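Local atomic coordinates of ribosome maturation protein SDO1 homolog (PDB entry 2WBM), a protein that probably binds RNA and takes part in ribosome maturation, as an archaeal member of the SDO1/SBDS family with a conformationally flexible, multidomain chain. Residues 130-135 with 180-185; 148-153 with 172-177; 138-143 with 229-234. All coordinates share one frame; numbering follows the deposited sequence. Where two conformers were deposited one is given.

Contact 1. Residues 130-135 with 180-185; sequences REAINP and IKFEKV
Glu131 and Lys184 form a salt bridge in which NZ of Lys184 lies 2.8 Å from OE1 of Glu131, on the syn side of the carboxylate and 18° out of its plane. Both chains bend at chi2 to bring the charges together, the lysine at -71°. The other carboxylate oxygen, OE2 of Glu131, has a second partner in Lys127 of the same helix, so the carboxylate has two lysine partners, which would be expected to favour its charged form. Three backbone bonds follow. Ile133 N donates to Lys181 O at 2.8 Å, Lys181 N returns a bond to Ile133 O at 3.1 Å, and Glu183 N reaches Glu131 O, also at 3.1 Å. The first two make Ile133 and Lys181 an antiparallel hydrogen-bonded pair, followed by the non-hydrogen-bonded pair Ala132 and Phe182. Helix 110-131 thus runs straight into the short strand 132-133, which pairs with the beginning of strand 181-191 in an antiparallel sheet in which 181-191 also pairs with strands 220-227 and 247-250. Over the ring of Phe182 stands CB of Glu131, a CH-pi contact 3.6 Å from the centroid and only 4° off the normal, while Val167 and Leu171 of helix 163-174 also touch this side chain. A serine in place of Phe182 would probably leave Glu131 CB without its aromatic partner and open a gap toward helix 163-174. Ala132 CB packs 3.6 Å from Ile180 CG1. The buried Ile133 crosses Glu183, its CD1 4.0 Å from Glu183 CB. Farther out, Pro135 rests its CD against the backbone of Ile180.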
loop_
_atom_site.group_PDB
_atom_site.type_symbol
_atom_site.label_atom_id
_atom_site.label_comp_id
_atom_site.label_asym_id
_atom_site.label_seq_id
_atom_site.Cartn_x
_atom_site.Cartn_y
_atom_site.Cartn_z
ATOM N N ARG A 130 5.556 6.945 8.065
ATOM C CA ARG A 130 5.766 5.777 8.924
ATOM C C ARG A 130 7.198 5.233 8.812
ATOM O O ARG A 130 7.825 4.894 9.826
ATOM C CB ARG A 130 4.734 4.716 8.534
ATOM C CG ARG A 130 4.879 3.327 9.107
ATOM C CD ARG A 130 3.793 2.458 8.436
ATOM N NE ARG A 130 2.468 3.096 8.515
ATOM C CZ ARG A 130 1.588 3.189 7.511
ATOM N NH1 ARG A 130 1.859 2.693 6.309
ATOM N NH2 ARG A 130 0.423 3.796 7.708
ATOM N N GLU A 131 7.722 5.156 7.589
ATOM C CA GLU A 131 8.995 4.460 7.374
ATOM C C GLU A 131 10.213 5.366 7.453
ATOM O O GLU A 131 11.325 4.891 7.673
ATOM C CB GLU A 131 8.995 3.712 6.034
ATOM C CG GLU A 131 7.856 2.699 5.847
ATOM C CD GLU A 131 7.965 1.462 6.741
ATOM O OE1 GLU A 131 9.062 1.145 7.265
ATOM O OE2 GLU A 131 6.934 0.790 6.914
ATOM N N ALA A 132 10.005 6.665 7.268
ATOM C CA ALA A 132 11.121 7.588 7.060
ATOM C C ALA A 132 11.667 8.214 8.339
ATOM O O ALA A 132 10.961 8.347 9.343
ATOM C CB ALA A 132 10.735 8.681 6.089
ATOM N N ILE A 133 12.942 8.579 8.286
ATOM C CA ILE A 133 13.529 9.489 9.264
ATOM C C ILE A 133 14.255 10.604 8.532
ATOM O O ILE A 133 14.506 10.510 7.332
ATOM C CB ILE A 133 14.529 8.786 10.208
ATOM C CG1 ILE A 133 15.718 8.216 9.416
ATOM C CG2 ILE A 133 13.809 7.725 11.050
ATOM C CD1 ILE A 133 16.958 7.921 10.270
ATOM N N ASN A 134 14.552 11.668 9.265
ATOM C CA ASN A 134 15.473 12.692 8.831
ATOM C C ASN A 134 16.856 12.166 9.211
ATOM O O ASN A 134 17.153 12.046 10.399
ATOM C CB ASN A 134 15.157 13.991 9.583
ATOM C CG ASN A 134 16.070 15.139 9.204
ATOM O OD1 ASN A 134 17.196 14.941 8.746
ATOM N ND2 ASN A 134 15.589 16.358 9.414
ATOM N N PRO A 135 17.697 11.817 8.211
ATOM C CA PRO A 135 19.001 11.226 8.545
ATOM C C PRO A 135 19.936 12.166 9.308
ATOM O O PRO A 135 20.903 11.694 9.910
ATOM C CB PRO A 135 19.598 10.853 7.180
ATOM C CG PRO A 135 18.830 11.652 6.179
ATOM C CD PRO A 135 17.457 11.827 6.757
ATOM N N ILE A 180 15.811 12.900 3.896
ATOM C CA ILE A 180 14.907 11.773 4.139
ATOM C C ILE A 180 15.470 10.433 3.683
ATOM O O ILE A 180 16.131 10.336 2.641
ATOM C CB ILE A 180 13.514 12.030 3.495
ATOM C CG1 ILE A 180 12.480 11.008 3.985
ATOM C CG2 ILE A 180 13.614 12.108 1.953
ATOM C CD1 ILE A 180 11.039 11.432 3.756
ATOM N N LYS A 181 15.182 9.401 4.476
ATOM C CA LYS A 181 15.639 8.053 4.226
ATOM C C LYS A 181 14.675 7.125 4.953
ATOM O O LYS A 181 14.198 7.461 6.030
ATOM C CB LYS A 181 17.042 7.894 4.814
ATOM C CG LYS A 181 17.803 6.650 4.403
ATOM C CD LYS A 181 19.147 6.594 5.135
ATOM C CE LYS A 181 19.966 5.369 4.745
ATOM N NZ LYS A 181 19.365 4.096 5.244
ATOM N N PHE A 182 14.389 5.971 4.363
ATOM C CA PHE A 182 13.669 4.905 5.056
ATOM C C PHE A 182 14.665 4.182 5.953
ATOM O O PHE A 182 15.737 3.770 5.504
ATOM C CB PHE A 182 13.063 3.922 4.060
ATOM C CG PHE A 182 11.737 4.359 3.490
ATOM C CD1 PHE A 182 11.298 5.673 3.613
ATOM C CD2 PHE A 182 10.944 3.454 2.800
ATOM C CE1 PHE A 182 10.072 6.078 3.071
ATOM C CE2 PHE A 182 9.718 3.850 2.254
ATOM C CZ PHE A 182 9.288 5.165 2.396
ATOM N N GLU A 183 14.325 4.059 7.228
ATOM C CA GLU A 183 15.206 3.379 8.179
ATOM C C GLU A 183 14.419 2.853 9.352
ATOM O O GLU A 183 13.585 3.562 9.921
ATOM C CB GLU A 183 16.304 4.326 8.668
ATOM C CG GLU A 183 17.464 3.624 9.357
ATOM C CD GLU A 183 18.736 4.463 9.358
ATOM O OE1 GLU A 183 19.127 4.981 8.286
ATOM O OE2 GLU A 183 19.351 4.590 10.437
ATOM N N LYS A 184 14.683 1.599 9.711
ATOM C CA LYS A 184 14.135 1.032 10.923
ATOM C C LYS A 184 15.032 1.501 12.060
ATOM O O LYS A 184 16.220 1.751 11.850
ATOM C CB LYS A 184 14.133 -0.502 10.891
ATOM C CG LYS A 184 13.481 -1.134 9.671
ATOM C CD LYS A 184 11.967 -0.988 9.650
ATOM C CE LYS A 184 11.406 -1.614 8.355
ATOM N NZ LYS A 184 9.962 -1.313 8.124
ATOM N N VAL A 185 14.454 1.656 13.242
ATOM C CA VAL A 185 15.235 1.994 14.436
ATOM C C VAL A 185 14.922 0.990 15.528
ATOM O O VAL A 185 13.873 0.337 15.497
ATOM C CB VAL A 185 14.974 3.427 14.948
ATOM C CG1 VAL A 185 15.249 4.460 13.839
ATOM C CG2 VAL A 185 13.562 3.562 15.491
#

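Contact 2. Residues 148-153 with 172-177; sequences KAMEEA and KAIRTK
Ile174 packs into the side of helix 143-152 at the point where the backbones come nearest, with the CA atoms of Ala149 and Ile174 5.7 Å apart. The small alanine allows this approach: its CB lies 3.9 Å from Ile174 CB. The methyl CG2 of Ile174 does the deeper work, meeting Met150 N at 3.7 Å and Met150 CG at 3.8 Å. It gets there because CG2 is anti to the carbonyl carbon of its own residue, with chi1 of CG1 at 68°. Ala149 and Met150 are buried here, and Ile178 and Val157 extend the apolar surroundings on the same chain. At the end of helix 143-152, Ala153 continues the close part by setting its CB 3.6 Å from Ala173 O.

The solvent side is different in kind. Lys177, an exposed residue, bends at chi2 (-54°) and lays its aliphatic chain across Glu152 and Ala153. Its CG is 4.0 Å from Ala153 CB, and CE reaches Glu152 O at 3.6 Å. Despite opposite charges, Lys177 NZ remains 6.3 Å from Glu152 OE1, so the two do not form a salt bridge. The join between the ends of helices 143-152 and 163-174 within SBDS domain II therefore rests on van der Waals packing of alanines, an isoleucine and methylene groups, to which charge probably adds little more than a weak, long-range attraction.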
loop_
_atom_site.group_PDB
_atom_site.type_symbol
_atom_site.label_atom_id
_atom_site.label_comp_id
_atom_site.label_asym_id
_atom_site.label_seq_id
_atom_site.Cartn_x
_atom_site.Cartn_y
_atom_site.Cartn_z
ATOM N N LYS A 148 3.996 18.530 2.379
ATOM C CA LYS A 148 4.567 19.786 1.909
ATOM C C LYS A 148 5.690 19.553 0.903
ATOM O O LYS A 148 5.785 20.268 -0.094
ATOM C CB LYS A 148 5.042 20.645 3.089
ATOM C CG LYS A 148 3.938 21.490 3.744
ATOM C CD LYS A 148 2.553 20.865 3.539
ATOM C CE LYS A 148 1.674 20.960 4.774
ATOM N NZ LYS A 148 0.745 19.786 4.817
ATOM N N ALA A 149 6.520 18.544 1.169
ATOM C CA ALA A 149 7.610 18.153 0.268
ATOM C C ALA A 149 7.084 17.677 -1.092
ATOM O O ALA A 149 7.636 18.030 -2.130
ATOM C CB ALA A 149 8.469 17.061 0.911
ATOM N N MET A 150 6.021 16.882 -1.073
ATOM C CA MET A 150 5.396 16.403 -2.307
ATOM C C MET A 150 4.892 17.570 -3.157
ATOM O O MET A 150 5.053 17.573 -4.389
ATOM C CB MET A 150 4.268 15.433 -1.984
ATOM C CG MET A 150 4.766 14.114 -1.422
ATOM S SD MET A 150 3.441 13.093 -0.754
ATOM C CE MET A 150 2.576 12.627 -2.263
ATOM N N GLU A 151 4.308 18.568 -2.499
ATOM C CA GLU A 151 3.836 19.762 -3.200
ATOM C C GLU A 151 5.004 20.535 -3.821
ATOM O O GLU A 151 4.940 20.913 -4.992
ATOM C CB GLU A 151 3.023 20.663 -2.269
ATOM C CG GLU A 151 1.718 20.038 -1.764
ATOM C CD GLU A 151 1.107 20.810 -0.598
ATOM O OE1 GLU A 151 1.766 21.734 -0.065
ATOM O OE2 GLU A 151 -0.035 20.488 -0.211
ATOM N N GLU A 152 6.064 20.739 -3.039
ATOM C CA GLU A 152 7.270 21.431 -3.511
ATOM C C GLU A 152 7.905 20.739 -4.715
ATOM O O GLU A 152 8.393 21.396 -5.632
ATOM C CB GLU A 152 8.297 21.565 -2.387
ATOM C CG GLU A 152 8.079 22.762 -1.483
ATOM C CD GLU A 152 8.937 22.715 -0.221
ATOM O OE1 GLU A 152 9.619 21.692 0.021
ATOM O OE2 GLU A 152 8.914 23.704 0.539
ATOM N N ALA A 153 7.885 19.409 -4.701
ATOM C CA ALA A 153 8.455 18.612 -5.781
ATOM C C ALA A 153 7.467 18.423 -6.937
ATOM O O ALA A 153 7.811 17.811 -7.954
ATOM C CB ALA A 153 8.927 17.255 -5.241
ATOM N N LYS A 172 11.844 9.252 -3.968
ATOM C CA LYS A 172 12.915 9.735 -4.827
ATOM C C LYS A 172 12.699 11.196 -5.237
ATOM O O LYS A 172 13.649 11.990 -5.250
ATOM C CB LYS A 172 13.053 8.845 -6.063
ATOM C CG LYS A 172 14.452 8.805 -6.612
ATOM C CD LYS A 172 14.492 8.358 -8.059
ATOM C CE LYS A 172 15.913 8.468 -8.606
ATOM N NZ LYS A 172 15.948 8.265 -10.072
ATOM N N ALA A 173 11.449 11.543 -5.546
ATOM C CA ALA A 173 11.088 12.912 -5.931
ATOM C C ALA A 173 11.270 13.929 -4.795
ATOM O O ALA A 173 11.722 15.051 -5.032
ATOM C CB ALA A 173 9.655 12.956 -6.478
ATOM N N ILE A 174 10.937 13.544 -3.567
ATOM C CA ILE A 174 10.991 14.496 -2.451
ATOM C C ILE A 174 12.342 14.587 -1.725
ATOM O O ILE A 174 12.573 15.528 -0.954
ATOM C CB ILE A 174 9.861 14.265 -1.425
ATOM C CG1 ILE A 174 10.064 12.932 -0.684
ATOM C CG2 ILE A 174 8.485 14.379 -2.105
ATOM C CD1 ILE A 174 9.085 12.690 0.455
ATOM N N ARG A 175 13.227 13.620 -1.962
ATOM C CA ARG A 175 14.514 13.582 -1.252
ATOM C C ARG A 175 15.442 14.757 -1.602
ATOM O O ARG A 175 16.420 14.999 -0.895
ATOM C CB ARG A 175 15.223 12.232 -1.446
ATOM C CG ARG A 175 15.894 12.065 -2.797
ATOM C CD ARG A 175 16.498 10.675 -2.982
ATOM N NE ARG A 175 17.234 10.598 -4.247
ATOM C CZ ARG A 175 17.582 9.471 -4.864
ATOM N NH1 ARG A 175 17.262 8.291 -4.345
ATOM N NH2 ARG A 175 18.248 9.526 -6.012
ATOM N N THR A 176 15.132 15.478 -2.678
ATOM C CA THR A 176 15.847 16.720 -2.992
ATOM C C THR A 176 15.238 17.924 -2.270
ATOM O O THR A 176 15.855 18.984 -2.194
ATOM C CB THR A 176 15.920 17.004 -4.514
ATOM O OG1 THR A 176 14.632 16.818 -5.108
ATOM C CG2 THR A 176 16.932 16.078 -5.185
ATOM N N LYS A 177 14.035 17.752 -1.733
ATOM C CA LYS A 177 13.365 18.827 -1.007
ATOM C C LYS A 177 13.612 18.759 0.498
ATOM O O LYS A 177 13.802 19.791 1.142
ATOM C CB LYS A 177 11.866 18.856 -1.322
ATOM C CG LYS A 177 11.536 19.025 -2.801
ATOM C CD LYS A 177 12.210 20.260 -3.413
ATOM C CE LYS A 177 11.782 20.453 -4.865
ATOM N NZ LYS A 177 12.609 21.479 -5.557
#

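Contact 3. Residues 138-143 with 229-234; sequences GLPHPP and GLQDSF
Gly138 offers its carbonyl O to the side-chain amide of Gln231, NE2 standing 2.9 Å away with an N-H...O angle of 179°. The donor lies in the carbonyl plane and the acceptor only 1° out of the glutamine's amide plane, a nearly straight bond lying in both planes, though the amide is turned steeply against the carbonyl group. Gln231 CG is anti to the carbonyl carbon (chi1 -69°) and the chain runs extended beyond it, which carries NE2 out to the loop. NE2 of Gln231 also bonds Gly228 O, so one amide links the loop to the residue just before segment 229-234. The glycine has a positive phi, a backbone shape that suits a residue without a side chain. Past Leu139, Pro140 carries the packing. Its CB lies 3.5 Å from Gly229 O and its CG 3.8 Å from Asp232 OD2, while the ring crosses the Gln231 chain at about a right angle. Beyond it, a water lies 2.7 Å from His141 O and 3.0 Å from Gly229 O, able to link both backbones, though it may share its protons with other acceptors. This is a surface contact of a proline-rich loop with a helix N-terminus, joining domain II to the C-terminal domain where helix 231-241 begins.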
loop_
_atom_site.group_PDB
_atom_site.type_symbol
_atom_site.label_atom_id
_atom_site.label_comp_id
_atom_site.label_asym_id
_atom_site.label_seq_id
_atom_site.Cartn_x
_atom_site.Cartn_y
_atom_site.Cartn_z
ATOM N N GLY A 138 17.946 11.784 13.031
ATOM C CA GLY A 138 17.358 10.478 13.352
ATOM C C GLY A 138 15.871 10.491 13.681
ATOM O O GLY A 138 15.297 9.446 14.021
ATOM N N LEU A 139 15.245 11.661 13.566
ATOM C CA LEU A 139 13.848 11.856 13.975
ATOM C C LEU A 139 12.832 11.626 12.841
ATOM O O LEU A 139 13.189 11.701 11.664
ATOM C CB LEU A 139 13.662 13.260 14.559
ATOM C CG LEU A 139 14.479 13.614 15.803
ATOM C CD1 LEU A 139 14.291 15.084 16.168
ATOM C CD2 LEU A 139 14.133 12.699 16.982
ATOM N N PRO A 140 11.562 11.351 13.203
ATOM C CA PRO A 140 10.487 11.178 12.220
ATOM C C PRO A 140 10.112 12.481 11.524
ATOM O O PRO A 140 10.314 13.557 12.082
ATOM C CB PRO A 140 9.297 10.731 13.084
ATOM C CG PRO A 140 9.885 10.239 14.350
ATOM C CD PRO A 140 11.070 11.123 14.575
ATOM N N HIS A 141 9.582 12.375 10.309
ATOM C CA HIS A 141 8.927 13.503 9.653
ATOM C C HIS A 141 7.423 13.353 9.871
ATOM O O HIS A 141 6.859 12.303 9.561
ATOM C CB HIS A 141 9.205 13.504 8.148
ATOM C CG HIS A 141 10.608 13.866 7.774
ATOM N ND1 HIS A 141 11.124 15.132 7.952
ATOM C CD2 HIS A 141 11.591 13.138 7.192
ATOM C CE1 HIS A 141 12.371 15.162 7.515
ATOM N NE2 HIS A 141 12.679 13.964 7.053
ATOM N N PRO A 142 6.759 14.392 10.407
ATOM C CA PRO A 142 5.300 14.328 10.481
ATOM C C PRO A 142 4.687 14.213 9.072
ATOM O O PRO A 142 5.298 14.686 8.098
ATOM C CB PRO A 142 4.923 15.672 11.115
ATOM C CG PRO A 142 6.157 16.142 11.790
ATOM C CD PRO A 142 7.281 15.658 10.935
ATOM N N PRO A 143 3.503 13.570 8.957
ATOM C CA PRO A 143 2.774 13.516 7.678
ATOM C C PRO A 143 2.677 14.870 6.957
ATOM O O PRO A 143 2.905 14.932 5.749
ATOM C CB PRO A 143 1.389 13.018 8.096
ATOM C CG PRO A 143 1.683 12.112 9.253
ATOM C CD PRO A 143 2.830 12.767 9.999
ATOM N N GLY A 229 9.768 6.232 11.372
ATOM C CA GLY A 229 8.821 7.345 11.455
ATOM C C GLY A 229 7.803 7.202 12.573
ATOM O O GLY A 229 7.026 8.132 12.811
ATOM N N LEU A 230 7.801 6.046 13.241
ATOM C CA LEU A 230 6.836 5.757 14.316
ATOM C C LEU A 230 7.365 5.986 15.734
ATOM O O LEU A 230 6.687 5.644 16.709
ATOM C CB LEU A 230 6.308 4.320 14.201
ATOM C CG LEU A 230 5.423 4.062 12.976
ATOM C CD1 LEU A 230 5.033 2.604 12.907
ATOM C CD2 LEU A 230 4.198 4.953 12.976
ATOM N N GLN A 231 8.556 6.568 15.853
ATOM C CA GLN A 231 9.192 6.741 17.175
ATOM C C GLN A 231 8.289 7.467 18.177
ATOM O O GLN A 231 8.153 7.026 19.322
ATOM C CB GLN A 231 10.526 7.474 17.049
ATOM C CG GLN A 231 11.620 6.669 16.369
ATOM C CD GLN A 231 12.831 7.517 16.062
ATOM O OE1 GLN A 231 13.555 7.935 16.970
ATOM N NE2 GLN A 231 13.055 7.795 14.784
ATOM N N ASP A 232 7.663 8.560 17.744
ATOM C CA ASP A 232 6.824 9.356 18.644
ATOM C C ASP A 232 5.476 8.700 18.940
ATOM O O ASP A 232 5.014 8.732 20.082
ATOM C CB ASP A 232 6.652 10.789 18.126
ATOM C CG ASP A 232 7.973 11.545 18.060
ATOM O OD1 ASP A 232 8.812 11.372 18.973
ATOM O OD2 ASP A 232 8.175 12.312 17.097
ATOM N N SER A 233 4.847 8.111 17.923
ATOM C CA SER A 233 3.580 7.399 18.091
ATOM C C SER A 233 3.752 6.206 19.037
ATOM O O SER A 233 2.886 5.907 19.859
ATOM C CB SER A 233 3.056 6.934 16.729
ATOM O OG SER A 233 1.951 6.065 16.872
ATOM N N PHE A 234 4.886 5.526 18.896
ATOM C CA PHE A 234 5.217 4.356 19.718
ATOM C C PHE A 234 5.322 4.756 21.180
ATOM O O PHE A 234 4.713 4.118 22.057
ATOM C CB PHE A 234 6.531 3.742 19.240
ATOM C CG PHE A 234 6.889 2.425 19.903
ATOM C CD1 PHE A 234 5.947 1.404 20.029
ATOM C CD2 PHE A 234 8.180 2.203 20.370
ATOM C CE1 PHE A 234 6.291 0.172 20.617
ATOM C CE2 PHE A 234 8.533 0.967 20.966
ATOM C CZ PHE A 234 7.585 -0.048 21.075
HETATM O O HOH W 1 5.976 10.449 11.301
#

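How the contacts relate
Contacts 1 and 3 are close neighbours, their centres about 8 Å apart, and their segments alternate along the chain. Asn134 N lies 2.8 Å from Leu139 O, a probable hydrogen bond, and Ile133 CG2 packs 3.7 Å from Gly138 O, so strand 132-133 and the loop after it are held together. Contact 2 lies about 15 Å from contact 1, centre to centre, and meets it through Ile180, whose CG2 is 3.6 Å from Arg175 CA. Contacts 2 and 3 do not touch, their nearest atoms being about 5 Å apart. A glycerol, probably from the crystallisation liquor, bonds Gln231 O beside contact 3.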